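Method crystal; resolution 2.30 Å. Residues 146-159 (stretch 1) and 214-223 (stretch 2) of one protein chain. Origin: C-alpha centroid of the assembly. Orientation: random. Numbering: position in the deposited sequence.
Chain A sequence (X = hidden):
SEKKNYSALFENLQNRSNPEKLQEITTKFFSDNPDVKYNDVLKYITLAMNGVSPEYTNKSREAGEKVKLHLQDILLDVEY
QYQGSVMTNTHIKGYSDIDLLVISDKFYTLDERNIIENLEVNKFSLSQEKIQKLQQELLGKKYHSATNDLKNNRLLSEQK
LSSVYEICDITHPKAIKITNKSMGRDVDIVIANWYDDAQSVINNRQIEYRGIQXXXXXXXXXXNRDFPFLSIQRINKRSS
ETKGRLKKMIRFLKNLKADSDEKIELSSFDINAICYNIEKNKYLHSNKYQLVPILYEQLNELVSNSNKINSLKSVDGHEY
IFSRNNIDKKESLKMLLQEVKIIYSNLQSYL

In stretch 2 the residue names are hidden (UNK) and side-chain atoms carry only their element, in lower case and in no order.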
ATOM      1  N   ALA A 146       9.969 -16.279 -24.296  1.00 54.20           N
ATOM      2  CA  ALA A 146       9.324 -15.467 -23.273  1.00 56.46           C
ATOM      3  C   ALA A 146      10.239 -15.218 -22.078  1.00 58.55           C
ATOM      4  O   ALA A 146      10.382 -14.086 -21.622  1.00 57.17           O
ATOM      5  CB  ALA A 146       8.037 -16.126 -22.814  1.00 54.98           C
ATOM      6  N   THR A 147      10.861 -16.285 -21.571  1.00 60.79           N
ATOM      7  CA  THR A 147      11.706 -16.154 -20.388  1.00 58.75           C
ATOM      8  C   THR A 147      13.063 -15.547 -20.731  1.00 48.51           C
ATOM      9  O   THR A 147      13.630 -14.789 -19.934  1.00 48.81           O
ATOM     10  CB  THR A 147      11.878 -17.515 -19.710  1.00 61.21           C
ATOM     11  OG1 THR A 147      12.303 -18.483 -20.676  1.00 64.43           O
ATOM     12  CG2 THR A 147      10.564 -17.960 -19.109  1.00 61.37           C
ATOM     13  N   ASN A 148      13.604 -15.877 -21.907  1.00 41.69           N
ATOM     14  CA  ASN A 148      14.866 -15.280 -22.334  1.00 38.53           C
ATOM     15  C   ASN A 148      14.733 -13.779 -22.560  1.00 26.61           C
ATOM     16  O   ASN A 148      15.670 -13.022 -22.273  1.00 20.80           O
ATOM     17  CB  ASN A 148      15.373 -15.968 -23.600  1.00 38.76           C
ATOM     18  CG  ASN A 148      16.490 -16.951 -23.315  1.00 48.74           C
ATOM     19  OD1 ASN A 148      17.292 -16.736 -22.409  1.00 57.11           O
ATOM     20  ND2 ASN A 148      16.549 -18.037 -24.082  1.00 50.39           N
ATOM     21  N   ASP A 149      13.585 -13.330 -23.071  1.00 18.03           N
ATOM     22  CA  ASP A 149      13.353 -11.897 -23.210  1.00 25.56           C
ATOM     23  C   ASP A 149      13.314 -11.210 -21.849  1.00 29.20           C
ATOM     24  O   ASP A 149      13.799 -10.082 -21.703  1.00 28.38           O
ATOM     25  CB  ASP A 149      12.054 -11.647 -23.977  1.00 32.72           C
ATOM     26  CG  ASP A 149      11.874 -10.188 -24.357  1.00 45.80           C
ATOM     27  OD1 ASP A 149      12.731  -9.652 -25.092  1.00 52.08           O
ATOM     28  OD2 ASP A 149      10.875  -9.575 -23.927  1.00 48.60           O
ATOM     29  N   LEU A 150      12.748 -11.878 -20.841  1.00 24.12           N
ATOM     30  CA  LEU A 150      12.712 -11.310 -19.495  1.00 20.08           C
ATOM     31  C   LEU A 150      14.081 -11.368 -18.827  1.00 19.03           C
ATOM     32  O   LEU A 150      14.451 -10.456 -18.079  1.00 18.49           O
ATOM     33  CB  LEU A 150      11.674 -12.042 -18.642  1.00 18.00           C
ATOM     34  CG  LEU A 150      10.229 -11.964 -19.138  1.00 21.53           C
ATOM     35  CD1 LEU A 150       9.274 -12.509 -18.095  1.00 26.26           C
ATOM     36  CD2 LEU A 150       9.864 -10.537 -19.501  1.00 22.90           C
ATOM     37  N   LYS A 151      14.838 -12.439 -19.078  1.00 19.13           N
ATOM     38  CA  LYS A 151      16.195 -12.527 -18.552  1.00 20.29           C
ATOM     39  C   LYS A 151      17.077 -11.418 -19.116  1.00 21.13           C
ATOM     40  O   LYS A 151      17.897 -10.836 -18.395  1.00 22.08           O
ATOM     41  CB  LYS A 151      16.783 -13.902 -18.872  1.00 19.61           C
ATOM     42  CG  LYS A 151      18.231 -14.093 -18.465  1.00 25.16           C
ATOM     43  CD  LYS A 151      18.723 -15.471 -18.881  1.00 28.36           C
ATOM     44  CE  LYS A 151      20.212 -15.627 -18.646  1.00 31.67           C
ATOM     45  NZ  LYS A 151      20.669 -17.018 -18.916  1.00 30.20           N
ATOM     46  N   ASN A 152      16.912 -11.106 -20.404  1.00 14.50           N
ATOM     47  CA  ASN A 152      17.688 -10.031 -21.019  1.00 16.94           C
ATOM     48  C   ASN A 152      17.346  -8.681 -20.398  1.00 15.25           C
ATOM     49  O   ASN A 152      18.241  -7.896 -20.060  1.00 18.85           O
ATOM     50  CB  ASN A 152      17.444 -10.016 -22.530  1.00 22.06           C
ATOM     51  CG  ASN A 152      18.108  -8.838 -23.221  1.00 29.62           C
ATOM     52  OD1 ASN A 152      19.334  -8.733 -23.252  1.00 31.44           O
ATOM     53  ND2 ASN A 152      17.298  -7.952 -23.790  1.00 27.71           N
ATOM     54  N   ASN A 153      16.052  -8.395 -20.237  1.00 12.04           N
ATOM     55  CA  ASN A 153      15.640  -7.134 -19.625  1.00 15.64           C
ATOM     56  C   ASN A 153      16.136  -7.016 -18.190  1.00 14.50           C
ATOM     57  O   ASN A 153      16.462  -5.913 -17.739  1.00 10.20           O
ATOM     58  CB  ASN A 153      14.119  -6.995 -19.670  1.00 16.19           C
ATOM     59  CG  ASN A 153      13.602  -6.712 -21.066  1.00 17.05           C
ATOM     60  OD1 ASN A 153      14.341  -6.229 -21.925  1.00 15.54           O
ATOM     61  ND2 ASN A 153      12.329  -7.009 -21.300  1.00 14.63           N
ATOM     62  N   ARG A 154      16.201  -8.132 -17.463  1.00 19.61           N
ATOM     63  CA  ARG A 154      16.708  -8.096 -16.095  1.00 16.78           C
ATOM     64  C   ARG A 154      18.200  -7.785 -16.073  1.00 17.77           C
ATOM     65  O   ARG A 154      18.660  -6.959 -15.276  1.00 20.50           O
ATOM     66  CB  ARG A 154      16.421  -9.426 -15.395  1.00 18.94           C
ATOM     67  CG  ARG A 154      16.998  -9.542 -13.992  1.00 25.11           C
ATOM     68  CD  ARG A 154      16.476  -8.441 -13.084  1.00 35.88           C
ATOM     69  NE  ARG A 154      16.351  -8.880 -11.697  1.00 47.82           N
ATOM     70  CZ  ARG A 154      17.295  -8.732 -10.772  1.00 49.98           C
ATOM     71  NH1 ARG A 154      18.444  -8.155 -11.083  1.00 48.08           N
ATOM     72  NH2 ARG A 154      17.089  -9.162  -9.536  1.00 51.95           N
ATOM     73  N   LEU A 155      18.972  -8.435 -16.949  1.00 19.56           N
ATOM     74  CA  LEU A 155      20.409  -8.183 -16.996  1.00 18.87           C
ATOM     75  C   LEU A 155      20.714  -6.779 -17.507  1.00 13.76           C
ATOM     76  O   LEU A 155      21.627  -6.115 -17.005  1.00 20.09           O
ATOM     77  CB  LEU A 155      21.096  -9.234 -17.869  1.00 26.80           C
ATOM     78  CG  LEU A 155      21.126 -10.660 -17.316  1.00 34.19           C
ATOM     79  CD1 LEU A 155      21.673 -11.625 -18.355  1.00 39.07           C
ATOM     80  CD2 LEU A 155      21.950 -10.723 -16.038  1.00 33.19           C
ATOM     81  N   LEU A 156      19.962  -6.308 -18.505  1.00 13.81           N
ATOM     82  CA  LEU A 156      20.193  -4.963 -19.023  1.00 16.01           C
ATOM     83  C   LEU A 156      19.801  -3.904 -18.002  1.00 13.26           C
ATOM     84  O   LEU A 156      20.457  -2.861 -17.899  1.00 11.98           O
ATOM     85  CB  LEU A 156      19.424  -4.759 -20.329  1.00 15.47           C
ATOM     86  CG  LEU A 156      19.950  -5.496 -21.562  1.00 16.49           C
ATOM     87  CD1 LEU A 156      19.022  -5.284 -22.747  1.00 17.09           C
ATOM     88  CD2 LEU A 156      21.360  -5.039 -21.898  1.00 13.42           C
ATOM     89  N   SER A 157      18.729  -4.150 -17.244  1.00 10.20           N
ATOM     90  CA  SER A 157      18.354  -3.224 -16.184  1.00 12.31           C
ATOM     91  C   SER A 157      19.421  -3.176 -15.097  1.00 18.18           C
ATOM     92  O   SER A 157      19.690  -2.110 -14.533  1.00 19.13           O
ATOM     93  CB  SER A 157      16.999  -3.616 -15.594  1.00 13.84           C
ATOM     94  OG  SER A 157      15.991  -3.624 -16.592  1.00 11.98           O
ATOM     95  N   GLU A 158      20.043  -4.319 -14.794  1.00 19.63           N
ATOM     96  CA  GLU A 158      21.123  -4.340 -13.812  1.00 22.48           C
ATOM     97  C   GLU A 158      22.287  -3.465 -14.257  1.00 19.56           C
ATOM     98  O   GLU A 158      22.825  -2.679 -13.471  1.00 14.55           O
ATOM     99  CB  GLU A 158      21.604  -5.772 -13.583  1.00 23.14           C
ATOM    100  CG  GLU A 158      20.642  -6.642 -12.811  1.00 29.90           C
ATOM    101  CD  GLU A 158      21.158  -8.057 -12.637  1.00 36.29           C
ATOM    102  OE1 GLU A 158      22.290  -8.337 -13.084  1.00 37.97           O
ATOM    103  OE2 GLU A 158      20.431  -8.889 -12.054  1.00 36.28           O
ATOM    104  N   GLN A 159      22.690  -3.593 -15.522  1.00 21.17           N
ATOM    105  CA  GLN A 159      23.854  -2.864 -16.012  1.00 24.84           C
ATOM    106  C   GLN A 159      23.616  -1.360 -15.979  1.00 18.80           C
ATOM    107  O   GLN A 159      24.444  -0.598 -15.467  1.00 22.24           O
ATOM    108  CB  GLN A 159      24.199  -3.327 -17.427  1.00 25.45           C
ATOM    109  CG  GLN A 159      25.393  -2.617 -18.039  1.00 36.17           C
ATOM    110  CD  GLN A 159      25.740  -3.151 -19.416  1.00 45.59           C
ATOM    111  OE1 GLN A 159      25.148  -4.126 -19.884  1.00 44.15           O
ATOM    112  NE2 GLN A 159      26.703  -2.513 -20.073  1.00 51.38           N
ATOM    113  N   UNK A 214       5.542 -12.291 -12.898  1.00 21.76           N
ATOM    114  CA  UNK A 214       6.815 -11.724 -12.472  1.00 22.57           C
ATOM    115  C   UNK A 214       7.947 -12.654 -12.878  1.00 24.57           C
ATOM    116  O   UNK A 214       7.860 -13.876 -12.709  1.00 28.21           O
ATOM    117  c   UNK A 214       5.522  -9.301 -11.238  1.00 30.45           C
ATOM    118  c   UNK A 214       8.106 -10.815 -10.509  1.00 15.73           C
ATOM    119  c   UNK A 214       6.811 -11.482 -10.953  1.00 25.30           C
ATOM    120  c   UNK A 214       5.594 -10.645 -10.551  1.00 29.69           C
ATOM    121  N   UNK A 215       9.020 -12.079 -13.415  1.00 26.81           N
ATOM    122  CA  UNK A 215      10.189 -12.868 -13.774  1.00 22.41           C
ATOM    123  C   UNK A 215      10.996 -13.201 -12.526  1.00 24.34           C
ATOM    124  O   UNK A 215      11.261 -12.329 -11.693  1.00 25.99           O
ATOM    125  c   UNK A 215      13.577 -12.288 -14.648  1.00 23.15           C
ATOM    126  c   UNK A 215      14.771 -12.937 -14.898  1.00 23.97           C
ATOM    127  c   UNK A 215      13.573 -14.709 -15.973  1.00 27.24           C
ATOM    128  c   UNK A 215      12.384 -14.051 -15.720  1.00 24.60           C
ATOM    129  c   UNK A 215      12.366 -12.832 -15.057  1.00 22.46           C
ATOM    130  c   UNK A 215      14.763 -14.148 -15.561  1.00 27.02           C
ATOM    131  o   UNK A 215      15.946 -14.803 -15.814  1.00 32.81           O
ATOM    132  c   UNK A 215      11.061 -12.124 -14.780  1.00 21.95           C
ATOM    133  N   UNK A 216      11.389 -14.465 -12.404  1.00 23.55           N
ATOM    134  CA  UNK A 216      12.170 -14.952 -11.273  1.00 27.23           C
ATOM    135  C   UNK A 216      13.569 -15.283 -11.779  1.00 34.43           C
ATOM    136  O   UNK A 216      13.765 -16.290 -12.466  1.00 35.28           O
ATOM    137  o   UNK A 216      13.302 -16.472  -9.091  1.00 19.07           O
ATOM    138  n   UNK A 216      11.224 -16.878  -8.345  1.00 25.78           N
ATOM    139  c   UNK A 216      12.088 -16.522  -9.289  1.00 24.09           C
ATOM    140  c   UNK A 216      11.501 -16.169 -10.639  1.00 25.82           C
ATOM    141  N   UNK A 217      14.538 -14.430 -11.436  1.00 27.07           N
ATOM    142  CA  UNK A 217      15.913 -14.649 -11.872  1.00 25.83           C
ATOM    143  C   UNK A 217      16.484 -15.941 -11.305  1.00 26.84           C
ATOM    144  O   UNK A 217      17.302 -16.599 -11.958  1.00 27.87           O
ATOM    145  c   UNK A 217      20.458 -12.352 -11.761  1.00 29.05           C
ATOM    146  c   UNK A 217      16.777 -13.454 -11.463  1.00 29.60           C
ATOM    147  n   UNK A 217      21.199 -11.172 -11.233  1.00 30.07           N
ATOM    148  c   UNK A 217      18.236 -13.529 -11.881  1.00 24.71           C
ATOM    149  c   UNK A 217      19.000 -12.328 -11.341  1.00 23.82           C
ATOM    150  N   UNK A 218      16.052 -16.328 -10.103  1.00 29.47           N
ATOM    151  CA  UNK A 218      16.612 -17.507  -9.453  1.00 38.39           C
ATOM    152  C   UNK A 218      16.207 -18.790 -10.171  1.00 39.62           C
ATOM    153  O   UNK A 218      17.037 -19.686 -10.364  1.00 35.17           O
ATOM    154  n   UNK A 218      14.546 -18.515  -4.457  1.00 73.05           N
ATOM    155  c   UNK A 218      16.319 -18.883  -7.301  1.00 46.78           C
ATOM    156  n   UNK A 218      12.869 -17.131  -5.193  1.00 71.13           N
ATOM    157  c   UNK A 218      16.178 -17.539  -7.987  1.00 41.07           C
ATOM    158  n   UNK A 218      13.966 -18.498  -6.683  1.00 65.66           N
ATOM    159  c   UNK A 218      13.794 -18.049  -5.445  1.00 69.93           C
ATOM    160  c   UNK A 218      14.955 -19.503  -7.065  1.00 59.36           C
ATOM    161  N   UNK A 219      14.944 -18.895 -10.577  1.00 38.40           N
ATOM    162  CA  UNK A 219      14.454 -20.085 -11.257  1.00 40.50           C
ATOM    163  C   UNK A 219      14.410 -19.940 -12.772  1.00 39.97           C
ATOM    164  O   UNK A 219      14.107 -20.920 -13.460  1.00 43.38           O
ATOM    165  o   UNK A 219      12.119 -19.432 -11.047  1.00 46.11           O
ATOM    166  c   UNK A 219      13.055 -20.452 -10.745  1.00 43.05           C
ATOM    167  N   UNK A 220      14.698 -18.751 -13.304  1.00 41.70           N
ATOM    168  CA  UNK A 220      14.621 -18.459 -14.735  1.00 44.44           C
ATOM    169  C   UNK A 220      13.223 -18.707 -15.300  1.00 47.40           C
ATOM    170  O   UNK A 220      13.048 -18.838 -16.516  1.00 48.18           O
ATOM    171  n   UNK A 220      16.210 -19.616 -17.857  1.00 39.61           N
ATOM    172  c   UNK A 220      15.667 -19.260 -15.525  1.00 39.67           C
ATOM    173  c   UNK A 220      15.876 -18.726 -16.930  1.00 35.90           C
ATOM    174  o   UNK A 220      15.726 -17.531 -17.182  1.00 33.74           O
ATOM    175  N   UNK A 221      12.215 -18.771 -14.438  1.00 49.95           N
ATOM    176  CA  UNK A 221      10.832 -18.968 -14.843  1.00 52.18           C
ATOM    177  C   UNK A 221      10.042 -17.686 -14.606  1.00 52.04           C
ATOM    178  O   UNK A 221      10.581 -16.659 -14.186  1.00 49.04           O
ATOM    179  c   UNK A 221      11.024 -21.409 -14.289  1.00 50.60           C
ATOM    180  o   UNK A 221      10.139 -19.839 -12.689  1.00 50.40           O
ATOM    181  c   UNK A 221      10.204 -20.144 -14.089  1.00 50.46           C
ATOM    182  N   UNK A 222       8.744 -17.758 -14.884  1.00 57.19           N
ATOM    183  CA  UNK A 222       7.819 -16.653 -14.666  1.00 61.15           C
ATOM    184  C   UNK A 222       6.914 -17.017 -13.499  1.00 62.58           C
ATOM    185  O   UNK A 222       6.388 -18.135 -13.439  1.00 64.38           O
ATOM    186  c   UNK A 222       7.008 -16.341 -15.937  1.00 64.94           C
ATOM    187  c   UNK A 222       6.496 -17.629 -16.585  1.00 69.29           C
ATOM    188  c   UNK A 222       7.857 -15.572 -16.930  1.00 60.81           C
ATOM    189  c   UNK A 222       5.039 -17.926 -16.308  1.00 71.88           C
ATOM    190  N   UNK A 223       6.751 -16.084 -12.563  1.00 65.03           N
ATOM    191  CA  UNK A 223       5.901 -16.331 -11.409  1.00 65.12           C
ATOM    192  C   UNK A 223       4.436 -16.398 -11.835  1.00 61.03           C
ATOM    193  O   UNK A 223       4.062 -16.024 -12.949  1.00 62.17           O
ATOM    194  c   UNK A 223       6.103 -15.247 -10.349  1.00 70.91           C
ATOM    195  c   UNK A 223       7.796 -16.301  -8.766  1.00 84.68           C
ATOM    196  o   UNK A 223       7.762 -17.486  -9.160  1.00 86.59           O
ATOM    197  o   UNK A 223       8.055 -15.990  -7.584  1.00 86.59           O
ATOM    198  c   UNK A 223       7.509 -15.183  -9.757  1.00 78.45           C
TER
HETATM  199  O   HOH W   1      16.147 -19.500 -20.696  1.00 44.07           O
HETATM  200  O   HOH W   2      13.999 -10.285 -12.018  1.00 25.34           O

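Position 214 carries four carbons, forked at the first, with one arm two carbons long. Its CA-to-CB bond points away from the helix 147-159, and its side chain makes no contact with it. The fork and the longer arm identify Ile 214.

Position 215 has one carbon leading to a six-carbon ring that bears an oxygen, which can only be Tyr 215. Its CA-to-CB bond points toward the helix, and Leu 150 O and Lys 151 N lie over one face of the ring. Leu 150 CB is 3.6 Å from Tyr 215 CD1, and Lys 151 CB is 3.3 Å from Tyr 215 OH.

Position 216 shows two carbons, the second carrying one oxygen and one nitrogen, and its CA-to-CB bond points away: Asn 216. Its OD1 faces the turn that follows.

Position 217 is four carbons in a row ending in nitrogen, its CA-to-CB bond pointing toward the helix. This is Lys 217. The extended chain passes CD over one face of the Arg 154 guanidinium, 4.0 Å from Arg 154 CZ, and brings NZ to Glu 158.

Position 218 has three carbons, a nitrogen, then a carbon with two more nitrogens: Arg 218. It is out of reach of the helix, and its NE donates to Asn 216 OD1 at 3.2 Å.

Position 219, one carbon and one oxygen, is Ser 219; its N also donates to Asn 216 OD1, at 3.3 Å.

Position 220 repeats the two-carbon, oxygen and nitrogen pattern, hence Asn 220. With phi/psi of 58/18°, it places its backbone O 3.6 Å from Thr 147 CB. Water 1 accepts from Asn 220 ND2 at 2.8 Å and donates weakly to Asn 148 OD1 at 3.4 Å.

Position 221, a carbon carrying one oxygen and one carbon, is Thr 221. Its CA-to-CB bond points away, and its OG1 lies 2.6 Å from Ser 219 OG in a hydrogen bond of either direction.

Position 222 has the same forked four-carbon pattern as 214: Ile 222. Though poorly ordered, its CA-to-CB bond points toward the helix, with CG2 3.6 Å from Leu 150 CD1.

Position 223, three carbons with two oxygens on the third, is Glu 223, out of reach.

The contact buries 496 Å². Tyr 215 contributes the largest area, packing against Leu 150, which also meets Ile 222. Beyond this packing, Lys 217 NZ donates to Glu 158 OE2 at 2.5 Å within a salt bridge, although the position of OE2 is less certain.

Stretch 2 (214-223) IYNKRSNTIE
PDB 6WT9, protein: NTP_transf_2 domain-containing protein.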